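Long-range contacts in thermostable carboxypeptidase 1 (Pyrococcus furiosus, PDB 1K9X), which releases amino acids one after another from the C-terminus of peptides with broad specificity, as a cobalt-dependent metallocarboxypeptidase: residues K130-L135 / K379-P384; E154-L159 / L372-E377; D348-E353 / I406-H411; I363-K368 / E385-E390. All blocks are in the same frame, centred on the assembly; numbering follows the deposited sequence.

Three of the four contacts use helices 359-375 and 383-395. Contact 4 pairs these two helices with each other, contact 2 packs the end of the first, and contact 1 the start of the second. Contacts 1 and 2, with centres about 17 Å apart, meet at M373, whose SD lies 3.8 Å from L383 CD1. Contact 3, centred about 11 Å from contact 4, is joined to it by the salt bridge from R366 NH1 to D409 OD1 (2.6 Å). Contact 3 is also near the metal site: the R351 side chain is about 8 Å from that of the cobalt ligand E299.

Contact 1 (K130-L135 / K379-P384); sequences KFEPWL and KAKDLP
E132 and K381 meet with their side chains at a slant, the glutamate laid over the base of the lysine. E132 CG stands anti to the backbone N (chi1 176°) and the chain runs on extended, so that CG passes the A380 methyl at 3.8 Å and the carboxylate comes to rest beside K381 CB, 3.4 Å from OE1. The lysine then heads off elsewhere: its CG sits between its own backbone N and carbonyl carbon (chi1 60°), and NZ ends 6.2 Å from E132 OE1, too far for an ion pair. What links the two residues is a water, which donates to E132 OE1 at 2.9 Å and accepts from K381 N. Replacing E132 by an alanine would probably leave the water without its carboxylate partner and open a gap beside K381 CB. The contact brings the first turn of helix 132-149 against the turn that leads into helix 383-395, two elements far apart in the sequence of this largely helical M32 fold. The methyl group of A380 lies 3.3 Å from E132 O and 3.7 Å from L135 CB, while its N is hydrogen-bonded to D136 OD1. One helical turn on from E132, L135 reaches past this methyl and brings CD1 to within 3.6 Å of L383 CD1. Both leucines are buried and also touch M373 of helix 359-375, and L383 packs further on W412.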
# COMPACT_ATOMS: atom_id res chain seq x y z
N LYS A 130 32.34 -14.75 -15.56
CA LYS A 130 31.55 -13.58 -15.93
C LYS A 130 31.25 -12.66 -14.74
O LYS A 130 31.02 -11.46 -14.92
CB LYS A 130 30.25 -14.04 -16.61
CG LYS A 130 29.79 -13.11 -17.73
CD LYS A 130 29.11 -13.88 -18.86
CE LYS A 130 28.94 -13.01 -20.10
NZ LYS A 130 28.56 -13.82 -21.29
N PHE A 131 31.28 -13.21 -13.53
CA PHE A 131 31.03 -12.42 -12.33
C PHE A 131 32.34 -12.07 -11.64
O PHE A 131 32.42 -11.09 -10.90
CB PHE A 131 30.13 -13.20 -11.36
CG PHE A 131 30.00 -12.55 -10.00
CD1 PHE A 131 29.46 -11.27 -9.87
CD2 PHE A 131 30.39 -13.23 -8.85
CE1 PHE A 131 29.32 -10.67 -8.61
CE2 PHE A 131 30.26 -12.64 -7.59
CZ PHE A 131 29.72 -11.36 -7.47
N GLU A 132 33.37 -12.86 -11.90
CA GLU A 132 34.67 -12.66 -11.28
C GLU A 132 35.20 -11.22 -11.23
O GLU A 132 35.51 -10.72 -10.16
CB GLU A 132 35.72 -13.55 -11.93
CG GLU A 132 37.11 -13.31 -11.39
CD GLU A 132 38.19 -13.99 -12.19
OE1 GLU A 132 39.33 -13.48 -12.19
OE2 GLU A 132 37.91 -15.04 -12.82
N PRO A 133 35.33 -10.54 -12.38
CA PRO A 133 35.84 -9.17 -12.34
C PRO A 133 34.97 -8.20 -11.54
O PRO A 133 35.49 -7.25 -10.95
CB PRO A 133 35.96 -8.79 -13.82
CG PRO A 133 34.91 -9.64 -14.47
CD PRO A 133 35.07 -10.96 -13.77
N TRP A 134 33.67 -8.44 -11.54
CA TRP A 134 32.78 -7.59 -10.76
C TRP A 134 33.04 -7.85 -9.29
O TRP A 134 33.07 -6.93 -8.48
CB TRP A 134 31.32 -7.87 -11.11
CG TRP A 134 30.98 -7.45 -12.50
CD1 TRP A 134 30.80 -8.26 -13.59
CD2 TRP A 134 30.92 -6.10 -12.99
NE1 TRP A 134 30.64 -7.50 -14.72
CE2 TRP A 134 30.71 -6.18 -14.38
CE3 TRP A 134 31.03 -4.84 -12.39
CZ2 TRP A 134 30.61 -5.04 -15.19
CZ3 TRP A 134 30.93 -3.71 -13.18
CH2 TRP A 134 30.72 -3.81 -14.57
N LEU A 135 33.25 -9.12 -8.94
CA LEU A 135 33.52 -9.47 -7.55
C LEU A 135 34.77 -8.72 -7.09
O LEU A 135 34.81 -8.20 -5.97
CB LEU A 135 33.73 -10.97 -7.39
CG LEU A 135 33.21 -11.64 -6.10
CD1 LEU A 135 33.75 -13.07 -6.02
CD2 LEU A 135 33.62 -10.85 -4.87
N LYS A 379 42.21 -12.42 -4.70
CA LYS A 379 41.68 -12.16 -6.03
C LYS A 379 40.40 -12.97 -6.09
O LYS A 379 40.33 -14.07 -5.53
CB LYS A 379 42.65 -12.64 -7.11
CG LYS A 379 44.09 -12.18 -6.91
CD LYS A 379 44.19 -10.66 -6.78
CE LYS A 379 45.63 -10.23 -6.51
NZ LYS A 379 45.74 -8.76 -6.29
N ALA A 380 39.38 -12.43 -6.75
CA ALA A 380 38.11 -13.13 -6.87
C ALA A 380 38.28 -14.51 -7.51
O ALA A 380 37.49 -15.42 -7.26
CB ALA A 380 37.14 -12.29 -7.70
N LYS A 381 39.32 -14.67 -8.33
CA LYS A 381 39.56 -15.94 -9.00
C LYS A 381 39.91 -17.07 -8.05
O LYS A 381 39.74 -18.25 -8.38
CB LYS A 381 40.66 -15.80 -10.06
CG LYS A 381 42.01 -15.36 -9.52
CD LYS A 381 43.06 -15.34 -10.62
CE LYS A 381 44.31 -14.61 -10.18
NZ LYS A 381 45.34 -14.55 -11.27
N ASP A 382 40.39 -16.73 -6.86
CA ASP A 382 40.77 -17.76 -5.88
C ASP A 382 39.64 -18.15 -4.93
O ASP A 382 39.74 -19.16 -4.24
CB ASP A 382 41.97 -17.30 -5.05
CG ASP A 382 43.19 -17.04 -5.91
OD1 ASP A 382 43.56 -17.94 -6.70
OD2 ASP A 382 43.78 -15.94 -5.79
N LEU A 383 38.57 -17.36 -4.89
CA LEU A 383 37.47 -17.65 -3.98
C LEU A 383 36.70 -18.95 -4.19
O LEU A 383 36.44 -19.68 -3.22
CB LEU A 383 36.47 -16.49 -3.96
CG LEU A 383 37.01 -15.19 -3.35
CD1 LEU A 383 35.93 -14.11 -3.39
CD2 LEU A 383 37.47 -15.43 -1.91
N PRO A 384 36.34 -19.28 -5.45
CA PRO A 384 35.60 -20.51 -5.71
C PRO A 384 36.19 -21.74 -5.01
O PRO A 384 35.48 -22.49 -4.34
CB PRO A 384 35.66 -20.63 -7.23
CG PRO A 384 35.71 -19.20 -7.68
CD PRO A 384 36.70 -18.62 -6.71
O HOH W 1 40.44 -12.39 -9.74

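Contact 2 (E154-L159 / L372-E377); sequences EPYDAL and LMVSEE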
# COMPACT_ATOMS: atom_id res chain seq x y z
N GLU A 154 40.23 -4.46 13.02
CA GLU A 154 40.37 -4.87 11.62
C GLU A 154 39.31 -4.20 10.74
O GLU A 154 38.20 -3.92 11.20
CB GLU A 154 40.16 -6.38 11.48
CG GLU A 154 40.74 -7.23 12.57
CD GLU A 154 40.14 -8.62 12.58
OE1 GLU A 154 40.02 -9.21 11.48
OE2 GLU A 154 39.79 -9.12 13.67
N PRO A 155 39.62 -3.97 9.46
CA PRO A 155 38.69 -3.33 8.52
C PRO A 155 37.30 -3.98 8.53
O PRO A 155 36.28 -3.31 8.37
CB PRO A 155 39.39 -3.51 7.17
CG PRO A 155 40.85 -3.47 7.54
CD PRO A 155 40.88 -4.34 8.78
N TYR A 156 37.28 -5.30 8.72
CA TYR A 156 36.03 -6.04 8.74
C TYR A 156 35.09 -5.62 9.87
O TYR A 156 33.87 -5.79 9.76
CB TYR A 156 36.31 -7.55 8.82
CG TYR A 156 35.13 -8.43 8.46
CD1 TYR A 156 34.65 -9.39 9.36
CD2 TYR A 156 34.48 -8.30 7.23
CE1 TYR A 156 33.55 -10.19 9.04
CE2 TYR A 156 33.37 -9.10 6.90
CZ TYR A 156 32.92 -10.04 7.81
OH TYR A 156 31.86 -10.85 7.49
N ASP A 157 35.63 -5.06 10.95
CA ASP A 157 34.78 -4.63 12.06
C ASP A 157 33.82 -3.56 11.58
O ASP A 157 32.66 -3.52 12.00
CB ASP A 157 35.60 -4.07 13.21
CG ASP A 157 36.57 -5.08 13.78
OD1 ASP A 157 36.27 -6.30 13.71
OD2 ASP A 157 37.62 -4.66 14.29
N ALA A 158 34.31 -2.70 10.69
CA ALA A 158 33.52 -1.61 10.14
C ALA A 158 32.28 -2.09 9.42
O ALA A 158 31.20 -1.54 9.59
CB ALA A 158 34.37 -0.79 9.17
N LEU A 159 32.43 -3.12 8.59
CA LEU A 159 31.31 -3.64 7.82
C LEU A 159 30.35 -4.43 8.69
O LEU A 159 29.13 -4.36 8.52
CB LEU A 159 31.85 -4.51 6.67
CG LEU A 159 32.87 -3.77 5.80
CD1 LEU A 159 33.37 -4.68 4.68
CD2 LEU A 159 32.23 -2.53 5.22
N LEU A 372 38.95 -12.59 4.98
CA LEU A 372 40.18 -12.60 4.18
C LEU A 372 40.08 -11.62 3.03
O LEU A 372 41.07 -10.97 2.68
CB LEU A 372 40.46 -14.01 3.64
CG LEU A 372 41.11 -15.00 4.61
CD1 LEU A 372 40.34 -15.05 5.93
CD2 LEU A 372 41.14 -16.38 3.97
N MET A 373 38.90 -11.50 2.44
CA MET A 373 38.65 -10.58 1.33
C MET A 373 38.88 -9.12 1.71
O MET A 373 39.52 -8.37 0.98
CB MET A 373 37.21 -10.72 0.82
CG MET A 373 36.94 -11.97 0.00
SD MET A 373 35.17 -12.27 -0.21
CE MET A 373 34.72 -10.86 -1.18
N VAL A 374 38.31 -8.72 2.84
CA VAL A 374 38.41 -7.34 3.32
C VAL A 374 39.71 -7.09 4.07
O VAL A 374 40.15 -5.95 4.21
CB VAL A 374 37.23 -7.01 4.25
CG1 VAL A 374 37.18 -5.51 4.51
CG2 VAL A 374 35.92 -7.49 3.63
N SER A 375 40.32 -8.17 4.56
CA SER A 375 41.56 -8.06 5.31
C SER A 375 42.78 -8.16 4.41
O SER A 375 43.53 -7.20 4.29
CB SER A 375 41.62 -9.15 6.39
OG SER A 375 40.57 -8.98 7.32
N GLU A 376 42.98 -9.31 3.77
CA GLU A 376 44.13 -9.48 2.89
C GLU A 376 43.84 -9.20 1.42
O GLU A 376 42.75 -8.77 1.06
CB GLU A 376 44.72 -10.89 3.03
CG GLU A 376 46.19 -10.98 2.57
CD GLU A 376 47.11 -10.09 3.40
OE1 GLU A 376 47.85 -9.26 2.80
OE2 GLU A 376 47.10 -10.22 4.64
N GLU A 377 44.83 -9.44 0.56
CA GLU A 377 44.69 -9.19 -0.87
C GLU A 377 44.32 -10.45 -1.62
O GLU A 377 45.18 -11.13 -2.17
CB GLU A 377 46.00 -8.62 -1.43
CG GLU A 377 46.68 -7.61 -0.50
CD GLU A 377 45.75 -6.49 -0.07
OE1 GLU A 377 45.27 -5.75 -0.95
OE2 GLU A 377 45.50 -6.37 1.16
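The last turn of helix 359-375 packs here on the first turn of helix 155-163, one of the helix-to-helix joints of the M32 fold, and V374 is its centre. CG1 of V374, anti to the backbone N (chi1 -169°), lies 4.0 Å from P155 CB and 3.9 Å from L159 CD1. The valine and L159 reach toward each other tip to tip, so that both valine methyls meet that one leucine carbon. CG2 also approaches the Y156 ring, 4.0 Å from CD2, the two side chains crossing at about a right angle. At the start of helix 155-163, D157 OD2 takes the N-H of E154, the residue just before the helix, at 2.9 Å in an almost straight bond (177°) that arrives from above the carboxylate plane. Polar ends at the margin are bound to the preceding residues of helix 359-375. E154 OE1 forms a salt bridge with R371, Y156 OH bonds to E370, and S375 OG bonds back to R371 O within its own helix. With the two segments themselves meeting through carbon, the joint rests on apolar contact at V374, while the E154-R371 salt bridge and the Y156-E370 hydrogen bond tie the helices at the margin.

Contact 3 (D348-E353 / I406-H411); sequences DFIRTE and ILQDIH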
# COMPACT_ATOMS: atom_id res chain seq x y z
N ASP A 348 24.17 -30.18 2.81
CA ASP A 348 23.79 -29.82 1.44
C ASP A 348 24.65 -28.69 0.93
O ASP A 348 25.48 -28.17 1.67
CB ASP A 348 22.33 -29.33 1.38
CG ASP A 348 21.34 -30.41 1.72
OD1 ASP A 348 21.53 -31.55 1.24
OD2 ASP A 348 20.37 -30.10 2.46
N PHE A 349 24.43 -28.30 -0.31
CA PHE A 349 25.20 -27.22 -0.91
C PHE A 349 24.53 -25.87 -0.71
O PHE A 349 25.21 -24.86 -0.54
CB PHE A 349 25.39 -27.42 -2.43
CG PHE A 349 25.91 -28.77 -2.82
CD1 PHE A 349 25.06 -29.73 -3.36
CD2 PHE A 349 27.27 -29.07 -2.70
CE1 PHE A 349 25.55 -30.98 -3.78
CE2 PHE A 349 27.77 -30.31 -3.11
CZ PHE A 349 26.91 -31.27 -3.65
N ILE A 350 23.20 -25.84 -0.73
CA ILE A 350 22.46 -24.59 -0.61
C ILE A 350 22.12 -24.18 0.82
O ILE A 350 21.45 -24.90 1.56
CB ILE A 350 21.13 -24.63 -1.45
CG1 ILE A 350 21.39 -25.24 -2.83
CG2 ILE A 350 20.60 -23.21 -1.65
CD1 ILE A 350 22.40 -24.47 -3.67
N ARG A 351 22.60 -22.99 1.18
CA ARG A 351 22.41 -22.41 2.50
C ARG A 351 20.93 -22.25 2.89
O ARG A 351 20.52 -22.64 3.98
CB ARG A 351 23.12 -21.05 2.52
CG ARG A 351 22.82 -20.19 3.75
CD ARG A 351 23.36 -18.77 3.57
NE ARG A 351 22.33 -17.79 3.92
CZ ARG A 351 21.46 -17.27 3.06
NH1 ARG A 351 21.48 -17.62 1.79
NH2 ARG A 351 20.55 -16.41 3.49
N THR A 352 20.13 -21.68 1.99
CA THR A 352 18.71 -21.47 2.28
C THR A 352 17.94 -22.76 2.51
O THR A 352 16.78 -22.72 2.88
CB THR A 352 18.03 -20.70 1.13
OG1 THR A 352 18.21 -21.43 -0.09
CG2 THR A 352 18.62 -19.32 0.98
N GLU A 353 18.57 -23.90 2.28
CA GLU A 353 17.89 -25.18 2.47
C GLU A 353 18.46 -25.97 3.65
O GLU A 353 17.92 -26.99 4.02
CB GLU A 353 18.03 -26.05 1.21
CG GLU A 353 16.72 -26.64 0.72
CD GLU A 353 15.92 -25.66 -0.12
OE1 GLU A 353 15.68 -24.52 0.35
OE2 GLU A 353 15.53 -26.04 -1.25
N ILE A 406 29.95 -20.89 -4.60
CA ILE A 406 30.01 -19.44 -4.47
C ILE A 406 28.99 -18.60 -5.24
O ILE A 406 28.79 -17.43 -4.93
CB ILE A 406 31.43 -18.93 -4.83
CG1 ILE A 406 31.52 -17.41 -4.63
CG2 ILE A 406 31.77 -19.30 -6.26
CD1 ILE A 406 32.93 -16.87 -4.76
N LEU A 407 28.33 -19.18 -6.24
CA LEU A 407 27.34 -18.41 -7.00
C LEU A 407 25.93 -18.56 -6.43
O LEU A 407 24.97 -18.13 -7.06
CB LEU A 407 27.37 -18.83 -8.47
CG LEU A 407 28.01 -17.83 -9.45
CD1 LEU A 407 29.15 -17.06 -8.80
CD2 LEU A 407 28.48 -18.59 -10.68
N GLN A 408 25.84 -19.15 -5.24
CA GLN A 408 24.58 -19.38 -4.53
C GLN A 408 23.72 -18.15 -4.31
O GLN A 408 22.61 -18.07 -4.82
CB GLN A 408 24.85 -19.96 -3.15
CG GLN A 408 24.97 -21.43 -3.09
CD GLN A 408 24.98 -21.89 -1.66
OE1 GLN A 408 24.05 -21.59 -0.90
NE2 GLN A 408 26.03 -22.60 -1.28
N ASP A 409 24.20 -17.20 -3.51
CA ASP A 409 23.42 -16.01 -3.25
C ASP A 409 23.95 -14.68 -3.77
O ASP A 409 25.16 -14.51 -4.02
CB ASP A 409 23.05 -15.88 -1.77
CG ASP A 409 23.86 -16.78 -0.87
OD1 ASP A 409 25.07 -16.55 -0.73
OD2 ASP A 409 23.27 -17.71 -0.30
N ILE A 410 23.01 -13.75 -3.91
CA ILE A 410 23.21 -12.40 -4.43
C ILE A 410 24.02 -11.48 -3.53
O ILE A 410 24.58 -10.49 -3.99
CB ILE A 410 21.85 -11.68 -4.67
CG1 ILE A 410 20.84 -12.63 -5.30
CG2 ILE A 410 22.04 -10.49 -5.59
CD1 ILE A 410 19.44 -12.03 -5.46
N HIS A 411 24.03 -11.79 -2.25
CA HIS A 411 24.70 -10.97 -1.25
C HIS A 411 25.96 -10.23 -1.68
O HIS A 411 26.00 -9.00 -1.59
CB HIS A 411 24.95 -11.83 -0.01
CG HIS A 411 23.70 -12.46 0.52
ND1 HIS A 411 23.02 -11.96 1.61
CD2 HIS A 411 22.99 -13.52 0.09
CE1 HIS A 411 21.94 -12.70 1.83
NE2 HIS A 411 21.90 -13.65 0.92
O HOH W 2 21.77 -20.02 -0.41
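R351 meets Q408 through its backbone before its side chain begins: R351 N donates to Q408 OE1 at 2.9 Å in a nearly straight bond (175°), the donor tilted from the carbonyl plane of the amide. From there the arginine can be followed outward. CB lies 3.6 Å from the same OE1. CG carries the chain anti to the backbone N, and CD comes within 4.0 Å of D409 OD2. A bend at chi3 then turns the guanidinium toward the other loop, where NH1 forms a salt bridge with D409 OD2 at 2.8 Å. As a hydrogen bond it is weak, its angle only 116°; the guanidinium and carboxylate planes stand 80° apart. NH2 ends 4.0 Å from H411 NE2, while Y423 gives the group a cation-pi partner. A water joins the two acceptors, donating to Q408 OE1 and to D409 OD2 at 2.8 Å each. The other D409 oxygen, OD1, is held by R366, so the carboxylate that meets R351 is itself fixed by a second arginine. I350 CD1 adds an apolar touch on Q408 CG. The two loops carry most of the predicted I/NRXXA/SD and GXXQDXHW motifs of M32 carboxypeptidases, joined here near the cobalt-binding residues, with the R351 side chain about 9 Å from that of H269.

Contact 4 (I363-K368 / E385-E390); sequences ILLRFK and EMWNDE
Segments 363-368 and 385-390 run roughly antiparallel, at 143° between their directions, with axes 9.8 Å apart at closest approach. They belong to consecutive helices, 359-375 and 383-395, which form an alpha-alpha hairpin in the M32 fold. W387 meets two residues of the first helix, L365 over a face and R366 at its edge. L365 has CG between its backbone N and carbonyl carbon (chi1 80°), a placement that sends CD1 over one face of the indole, where it makes a CH-pi contact 3.8 Å from the centroid of the six-membered ring. Toward R366 the indole rim presents CH2 over the centre of one guanidinium face, 3.5 Å above its plane, and CZ2 lies 3.4 Å from NH2. The planes stand 66° apart, so the groups are not stacked flat. R366 has its charged partner elsewhere, in a salt bridge from NH1 to D409, and pairs with F420 through a cation-pi interaction. A leucine in its place would probably leave the D409 carboxylate without this mate and open a gap at the rim of W387. Further along, L365 CB packs on E390 CB at 3.6 Å, at the pair whose CA atoms lie nearest each other across the segments. E390 forms a salt bridge with R393 of its own helix. K368 crosses it at about a right angle, and its aliphatic part does the touching: CD lies 3.4 Å from E390 OE1, while the bend at chi4 leaves NZ 5.4 Å from that oxygen.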
# COMPACT_ATOMS: atom_id res chain seq x y z
N ILE A 363 27.31 -20.25 6.97
CA ILE A 363 27.59 -18.87 7.35
C ILE A 363 29.06 -18.70 7.74
O ILE A 363 29.69 -17.69 7.41
CB ILE A 363 26.71 -18.43 8.55
CG1 ILE A 363 25.23 -18.58 8.20
CG2 ILE A 363 27.00 -16.98 8.91
CD1 ILE A 363 24.73 -17.61 7.13
N LEU A 364 29.57 -19.69 8.46
CA LEU A 364 30.96 -19.71 8.92
C LEU A 364 31.93 -19.55 7.75
O LEU A 364 32.85 -18.72 7.79
CB LEU A 364 31.22 -21.03 9.67
CG LEU A 364 32.64 -21.42 10.10
CD1 LEU A 364 33.28 -20.28 10.85
CD2 LEU A 364 32.60 -22.67 10.97
N LEU A 365 31.72 -20.32 6.69
CA LEU A 365 32.61 -20.24 5.55
C LEU A 365 32.53 -18.87 4.88
O LEU A 365 33.54 -18.35 4.40
CB LEU A 365 32.30 -21.35 4.56
CG LEU A 365 31.13 -21.16 3.61
CD1 LEU A 365 31.58 -20.37 2.39
CD2 LEU A 365 30.61 -22.52 3.21
N ARG A 366 31.34 -18.28 4.83
CA ARG A 366 31.21 -16.94 4.24
C ARG A 366 31.94 -15.94 5.14
O ARG A 366 32.54 -14.97 4.68
CB ARG A 366 29.73 -16.55 4.09
CG ARG A 366 28.99 -17.31 2.99
CD ARG A 366 27.82 -18.08 3.57
NE ARG A 366 27.31 -19.13 2.68
CZ ARG A 366 26.54 -18.90 1.62
NH1 ARG A 366 26.21 -17.65 1.32
NH2 ARG A 366 26.10 -19.90 0.89
N PHE A 367 31.89 -16.18 6.45
CA PHE A 367 32.57 -15.31 7.39
C PHE A 367 34.07 -15.38 7.11
O PHE A 367 34.73 -14.36 7.02
CB PHE A 367 32.28 -15.73 8.83
CG PHE A 367 33.30 -15.23 9.83
CD1 PHE A 367 33.63 -13.88 9.89
CD2 PHE A 367 33.95 -16.12 10.68
CE1 PHE A 367 34.60 -13.43 10.79
CE2 PHE A 367 34.92 -15.67 11.59
CZ PHE A 367 35.25 -14.32 11.64
N LYS A 368 34.59 -16.59 6.98
CA LYS A 368 36.02 -16.76 6.72
C LYS A 368 36.46 -16.10 5.43
O LYS A 368 37.43 -15.34 5.43
CB LYS A 368 36.41 -18.25 6.71
CG LYS A 368 36.49 -18.87 8.10
CD LYS A 368 37.27 -20.18 8.10
CE LYS A 368 37.36 -20.78 9.52
NZ LYS A 368 38.04 -19.89 10.52
N GLU A 385 37.50 -21.95 -5.18
CA GLU A 385 38.16 -23.10 -4.58
C GLU A 385 38.31 -22.98 -3.08
O GLU A 385 38.28 -24.01 -2.38
CB GLU A 385 39.53 -23.33 -5.24
CG GLU A 385 39.48 -24.14 -6.54
CD GLU A 385 38.82 -25.49 -6.35
OE1 GLU A 385 37.57 -25.58 -6.51
OE2 GLU A 385 39.53 -26.46 -6.03
N MET A 386 38.50 -21.77 -2.56
CA MET A 386 38.59 -21.61 -1.11
C MET A 386 37.19 -22.00 -0.60
O MET A 386 37.04 -22.75 0.36
CB MET A 386 38.91 -20.16 -0.73
CG MET A 386 40.33 -19.72 -1.07
SD MET A 386 40.72 -18.02 -0.57
CE MET A 386 40.47 -17.17 -2.04
N TRP A 387 36.17 -21.49 -1.29
CA TRP A 387 34.78 -21.76 -0.92
C TRP A 387 34.51 -23.25 -0.82
O TRP A 387 33.95 -23.72 0.17
CB TRP A 387 33.84 -21.12 -1.96
CG TRP A 387 32.38 -21.28 -1.67
CD1 TRP A 387 31.67 -22.44 -1.64
CD2 TRP A 387 31.45 -20.23 -1.38
NE1 TRP A 387 30.36 -22.19 -1.35
CE2 TRP A 387 30.19 -20.84 -1.19
CE3 TRP A 387 31.55 -18.84 -1.27
CZ2 TRP A 387 29.04 -20.11 -0.89
CZ3 TRP A 387 30.41 -18.11 -0.97
CH2 TRP A 387 29.17 -18.74 -0.78
N ASN A 388 34.91 -24.01 -1.83
CA ASN A 388 34.65 -25.44 -1.83
C ASN A 388 35.42 -26.23 -0.77
O ASN A 388 34.91 -27.22 -0.24
CB ASN A 388 34.90 -26.02 -3.23
CG ASN A 388 34.04 -25.34 -4.29
OD1 ASN A 388 32.98 -24.79 -3.98
ND2 ASN A 388 34.48 -25.40 -5.53
N ASP A 389 36.65 -25.81 -0.45
CA ASP A 389 37.43 -26.50 0.58
C ASP A 389 36.69 -26.38 1.92
O ASP A 389 36.52 -27.37 2.62
CB ASP A 389 38.84 -25.89 0.73
CG ASP A 389 39.74 -26.17 -0.47
OD1 ASP A 389 39.61 -27.26 -1.08
OD2 ASP A 389 40.58 -25.31 -0.78
N GLU A 390 36.27 -25.17 2.26
CA GLU A 390 35.54 -24.94 3.51
C GLU A 390 34.34 -25.87 3.55
O GLU A 390 34.12 -26.58 4.52
CB GLU A 390 35.07 -23.49 3.61
CG GLU A 390 36.17 -22.51 3.94
CD GLU A 390 36.94 -22.92 5.19
OE1 GLU A 390 36.36 -22.90 6.30
OE2 GLU A 390 38.13 -23.28 5.05